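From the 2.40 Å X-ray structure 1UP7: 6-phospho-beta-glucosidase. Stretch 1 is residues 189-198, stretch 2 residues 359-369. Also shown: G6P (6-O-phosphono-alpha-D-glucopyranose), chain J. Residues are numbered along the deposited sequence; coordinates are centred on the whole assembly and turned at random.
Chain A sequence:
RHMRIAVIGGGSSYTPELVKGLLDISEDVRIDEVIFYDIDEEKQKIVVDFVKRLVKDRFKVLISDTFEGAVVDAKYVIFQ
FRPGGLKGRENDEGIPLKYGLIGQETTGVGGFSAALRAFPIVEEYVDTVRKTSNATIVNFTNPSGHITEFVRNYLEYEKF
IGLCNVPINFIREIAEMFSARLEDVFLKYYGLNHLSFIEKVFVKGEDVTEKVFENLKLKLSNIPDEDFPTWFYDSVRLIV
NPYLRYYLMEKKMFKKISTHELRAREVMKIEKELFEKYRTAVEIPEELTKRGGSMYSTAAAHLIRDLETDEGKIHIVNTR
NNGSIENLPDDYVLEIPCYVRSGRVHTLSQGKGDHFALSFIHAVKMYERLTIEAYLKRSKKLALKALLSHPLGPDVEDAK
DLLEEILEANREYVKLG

Stretch 1, residues 189-198: YYGLNHLSFI
Stretch 2 359-369: SFIHAVKMYER

Residues 189-198 form a tight hairpin that lies against one side of the helix formed by residues 359-369. Its arms are paired by Tyr190 N to Phe197 O (3.1 Å) and Phe197 N to Tyr190 O (2.8 Å), and nearer the tip by Leu192 N to Leu195 O and Leu195 N to Leu192 O (both 2.7 Å). A type II turn from Leu192 to Leu195 closes it, with Asn193 at phi/psi -45/125° and His194 at 63/20°. The helix is regular, its i to i+4 bonds running from Val364 N to Phe360 O (3.0 Å) through Arg369 N to Lys365 O (3.1 Å). Strand 195-198 runs nearly antiparallel to it, at 158°, with the axes 9.0 Å apart at closest approach.

The backbones come nearest at Gly191 and Ile361, whose CA atoms are 6.0 Å apart. Gly191, where the chain turns a corner, has phi/psi 142/-157°, angles that call for glycine; a CB here would also clash with Leu195 O. Ile361 (chi1 m, chi2 t) starts sideways, but its end reaches into the hollow over this glycine, placing CD1 3.5 Å from Gly191 CA. The same CD1 lies 4.1 Å from Tyr190 CD2, at the edge of a ring set by chi1 p.

Leu192 is the main bump on the hairpin side. Its CA-to-CB bond points toward the helix and, with unusual chi1 and chi2 of -95° and 26°, both methyls make contact there: CD1 packs 3.8 Å from Ile361 CG2, and CD2 lies 3.6 Å from Val364 CG1. Lys365 (t, p, p, t) starts sideways, but its end comes nearer, with CE 3.9 Å from Leu192 CD1, while its NZ makes a 2.6 Å salt bridge to Glu368 OE1. The ammonium is thus paired within the helix although it lies beside the leucine.

Leu195 (t, p) supplies the second bump. Its CD2 fits between Phe360 and Val364, one helical turn apart, 4.0 Å from Phe360 CB and 3.8 Å from Val364 CG2; Val364, at chi1 t, therefore meets both leucines. Farther along the strand, Phe197 (chi1 m, chi2 84°) points toward the helix and brings CZ to 3.9 Å from CD2 of Phe360 (chi1 m, chi2 -80°), the rings meeting obliquely. Phe197 CE1 is 4.3 Å from Ile361 CG1.

No hydrogen bond crosses this interface; the contact is mainly apolar and buries 413 Å², both sides summed. Ser196 points away from the helix, and its OG donates to Tyr189 OH (2.8 Å). His194, out of the helix's reach, hydrogen-bonds through NE2 to O3 of G6P (3.2 Å).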

# COMPACT_ATOMS: atom_id res chain seq x y z
N TYR A 189 10.85 -18.20 4.50
CA TYR A 189 10.02 -19.15 3.79
C TYR A 189 8.74 -18.44 3.37
O TYR A 189 8.06 -17.86 4.20
CB TYR A 189 9.64 -20.28 4.76
CG TYR A 189 8.78 -21.37 4.16
CD1 TYR A 189 7.46 -21.11 3.76
CD2 TYR A 189 9.30 -22.63 3.95
CE1 TYR A 189 6.67 -22.09 3.18
CE2 TYR A 189 8.55 -23.63 3.38
CZ TYR A 189 7.24 -23.36 2.98
OH TYR A 189 6.51 -24.38 2.41
N TYR A 190 8.37 -18.54 2.11
CA TYR A 190 7.14 -17.89 1.65
C TYR A 190 6.69 -18.49 0.34
O TYR A 190 7.46 -19.10 -0.40
CB TYR A 190 7.33 -16.37 1.48
CG TYR A 190 8.52 -15.99 0.59
CD1 TYR A 190 9.83 -16.00 1.08
CD2 TYR A 190 8.32 -15.64 -0.73
CE1 TYR A 190 10.90 -15.65 0.25
CE2 TYR A 190 9.36 -15.31 -1.54
CZ TYR A 190 10.65 -15.31 -1.06
OH TYR A 190 11.68 -14.98 -1.91
N GLY A 191 5.43 -18.26 0.04
CA GLY A 191 4.82 -18.66 -1.20
C GLY A 191 3.41 -19.11 -0.90
O GLY A 191 2.78 -18.73 0.09
N LEU A 192 2.91 -19.93 -1.79
CA LEU A 192 1.61 -20.51 -1.62
C LEU A 192 1.86 -21.97 -1.25
O LEU A 192 2.91 -22.53 -1.54
CB LEU A 192 0.84 -20.41 -2.92
CG LEU A 192 -0.11 -19.22 -3.14
CD1 LEU A 192 0.18 -17.94 -2.37
CD2 LEU A 192 -0.33 -18.97 -4.62
N ASN A 193 0.91 -22.57 -0.58
CA ASN A 193 0.87 -24.01 -0.40
C ASN A 193 1.16 -24.77 -1.70
O ASN A 193 0.53 -24.53 -2.72
CB ASN A 193 -0.51 -24.37 0.16
CG ASN A 193 -0.63 -25.83 0.57
OD1 ASN A 193 -1.59 -26.48 0.18
ND2 ASN A 193 0.32 -26.33 1.35
N HIS A 194 2.15 -25.67 -1.68
CA HIS A 194 2.64 -26.32 -2.90
C HIS A 194 3.26 -25.41 -3.93
O HIS A 194 3.38 -25.81 -5.09
CB HIS A 194 1.51 -27.11 -3.58
CG HIS A 194 0.96 -28.18 -2.70
ND1 HIS A 194 -0.38 -28.31 -2.43
CD2 HIS A 194 1.60 -29.09 -1.93
CE1 HIS A 194 -0.55 -29.31 -1.58
NE2 HIS A 194 0.64 -29.79 -1.25
N LEU A 195 3.69 -24.23 -3.50
CA LEU A 195 4.25 -23.21 -4.38
C LEU A 195 5.05 -22.25 -3.52
O LEU A 195 4.77 -21.06 -3.42
CB LEU A 195 3.11 -22.50 -5.09
CG LEU A 195 3.46 -21.75 -6.37
CD1 LEU A 195 3.47 -22.67 -7.57
CD2 LEU A 195 2.52 -20.61 -6.57
N SER A 196 6.04 -22.82 -2.83
CA SER A 196 6.75 -22.12 -1.79
C SER A 196 8.25 -22.18 -2.04
O SER A 196 8.73 -23.03 -2.81
CB SER A 196 6.40 -22.73 -0.43
OG SER A 196 6.83 -24.10 -0.36
N PHE A 197 8.95 -21.25 -1.39
CA PHE A 197 10.34 -20.95 -1.69
C PHE A 197 11.06 -20.71 -0.38
O PHE A 197 10.51 -20.10 0.54
CB PHE A 197 10.42 -19.74 -2.63
CG PHE A 197 9.62 -19.92 -3.89
CD1 PHE A 197 8.24 -19.63 -3.91
CD2 PHE A 197 10.22 -20.41 -5.05
CE1 PHE A 197 7.48 -19.82 -5.05
CE2 PHE A 197 9.49 -20.58 -6.20
CZ PHE A 197 8.12 -20.28 -6.22
N ILE A 198 12.28 -21.20 -0.27
CA ILE A 198 13.11 -20.90 0.89
C ILE A 198 14.28 -20.08 0.40
O ILE A 198 15.01 -20.49 -0.52
CB ILE A 198 13.56 -22.21 1.62
CG1 ILE A 198 12.35 -22.96 2.16
CG2 ILE A 198 14.56 -21.91 2.77
CD1 ILE A 198 12.63 -24.40 2.61
N SER A 359 6.57 -14.14 -9.43
CA SER A 359 5.96 -14.43 -10.71
C SER A 359 4.97 -15.58 -10.55
O SER A 359 3.85 -15.52 -11.09
CB SER A 359 6.99 -14.78 -11.78
OG SER A 359 7.70 -15.98 -11.47
N PHE A 360 5.36 -16.61 -9.79
CA PHE A 360 4.42 -17.71 -9.54
C PHE A 360 3.32 -17.35 -8.55
O PHE A 360 2.17 -17.63 -8.81
CB PHE A 360 5.13 -18.99 -9.09
CG PHE A 360 6.10 -19.53 -10.10
CD1 PHE A 360 5.65 -20.27 -11.20
CD2 PHE A 360 7.46 -19.29 -9.97
CE1 PHE A 360 6.54 -20.76 -12.14
CE2 PHE A 360 8.36 -19.79 -10.89
CZ PHE A 360 7.90 -20.51 -11.98
N ILE A 361 3.68 -16.74 -7.42
CA ILE A 361 2.70 -16.48 -6.38
C ILE A 361 1.55 -15.60 -6.89
O ILE A 361 0.37 -15.91 -6.63
CB ILE A 361 3.36 -15.84 -5.14
CG1 ILE A 361 4.44 -16.78 -4.52
CG2 ILE A 361 2.29 -15.38 -4.14
CD1 ILE A 361 5.33 -16.08 -3.48
N HIS A 362 1.88 -14.50 -7.59
CA HIS A 362 0.86 -13.60 -8.10
C HIS A 362 -0.07 -14.37 -9.07
O HIS A 362 -1.28 -14.32 -8.95
CB HIS A 362 1.51 -12.42 -8.86
CG HIS A 362 2.00 -11.31 -7.99
ND1 HIS A 362 1.19 -10.65 -7.09
CD2 HIS A 362 3.21 -10.70 -7.94
CE1 HIS A 362 1.89 -9.69 -6.50
NE2 HIS A 362 3.11 -9.69 -7.01
N ALA A 363 0.50 -15.09 -10.04
CA ALA A 363 -0.32 -15.73 -11.07
C ALA A 363 -1.28 -16.76 -10.47
O ALA A 363 -2.48 -16.82 -10.79
CB ALA A 363 0.59 -16.41 -12.19
N VAL A 364 -0.76 -17.57 -9.56
CA VAL A 364 -1.61 -18.57 -8.95
C VAL A 364 -2.62 -17.94 -7.99
O VAL A 364 -3.76 -18.40 -7.91
CB VAL A 364 -0.77 -19.66 -8.30
CG1 VAL A 364 -1.64 -20.63 -7.50
CG2 VAL A 364 0.02 -20.41 -9.41
N LYS A 365 -2.22 -16.88 -7.28
CA LYS A 365 -3.18 -16.19 -6.42
C LYS A 365 -4.37 -15.62 -7.23
O LYS A 365 -5.55 -15.66 -6.77
CB LYS A 365 -2.50 -15.14 -5.54
CG LYS A 365 -3.43 -14.31 -4.63
CD LYS A 365 -4.15 -15.13 -3.51
CE LYS A 365 -3.13 -15.85 -2.60
NZ LYS A 365 -3.68 -16.97 -1.76
N MET A 366 -4.08 -15.07 -8.41
CA MET A 366 -5.15 -14.50 -9.25
C MET A 366 -6.07 -15.65 -9.69
O MET A 366 -7.27 -15.54 -9.69
CB MET A 366 -4.56 -13.74 -10.45
CG MET A 366 -3.75 -12.50 -10.06
SD MET A 366 -4.78 -11.28 -9.17
CE MET A 366 -4.45 -11.68 -7.45
N TYR A 367 -5.46 -16.75 -10.06
CA TYR A 367 -6.19 -17.91 -10.45
C TYR A 367 -7.09 -18.38 -9.28
O TYR A 367 -8.25 -18.72 -9.50
CB TYR A 367 -5.22 -19.02 -10.90
CG TYR A 367 -5.77 -20.36 -10.52
CD1 TYR A 367 -6.70 -20.97 -11.34
CD2 TYR A 367 -5.43 -20.97 -9.28
CE1 TYR A 367 -7.23 -22.18 -11.01
CE2 TYR A 367 -6.00 -22.20 -8.91
CZ TYR A 367 -6.92 -22.79 -9.79
OH TYR A 367 -7.54 -24.00 -9.52
N GLU A 368 -6.55 -18.39 -8.06
CA GLU A 368 -7.31 -18.81 -6.88
C GLU A 368 -8.58 -18.00 -6.69
O GLU A 368 -9.65 -18.57 -6.43
CB GLU A 368 -6.46 -18.75 -5.60
CG GLU A 368 -5.45 -19.87 -5.40
CD GLU A 368 -4.70 -19.72 -4.08
OE1 GLU A 368 -4.69 -18.58 -3.52
OE2 GLU A 368 -4.11 -20.72 -3.59
N ARG A 369 -8.46 -16.68 -6.79
CA ARG A 369 -9.59 -15.79 -6.55
C ARG A 369 -10.60 -15.88 -7.69
O ARG A 369 -11.81 -15.79 -7.45
CB ARG A 369 -9.21 -14.33 -6.20
CG ARG A 369 -7.94 -14.17 -5.38
CD ARG A 369 -8.00 -13.47 -4.04
NE ARG A 369 -7.25 -12.24 -4.09
CZ ARG A 369 -6.57 -11.64 -3.10
NH1 ARG A 369 -6.46 -12.16 -1.90
NH2 ARG A 369 -5.97 -10.49 -3.37
C1 G6P J . 2.83 -34.52 -0.15
C2 G6P J . 1.99 -33.21 -0.16
C3 G6P J . 0.56 -33.51 0.29
C4 G6P J . -0.03 -34.50 -0.70
C5 G6P J . 0.79 -35.81 -0.62
C6 G6P J . 0.27 -36.82 -1.63
O1 G6P J . 4.18 -34.37 -0.62
O2 G6P J . 2.52 -32.18 0.67
O3 G6P J . -0.24 -32.34 0.41
O4 G6P J . -1.43 -34.69 -0.46
O5 G6P J . 2.19 -35.58 -0.90
O6 G6P J . 0.44 -38.15 -1.15
P G6P J . -0.51 -39.34 -1.67
O1P G6P J . -0.18 -40.54 -0.82
O2P G6P J . -0.32 -39.73 -3.13
O3P G6P J . -1.93 -38.90 -1.44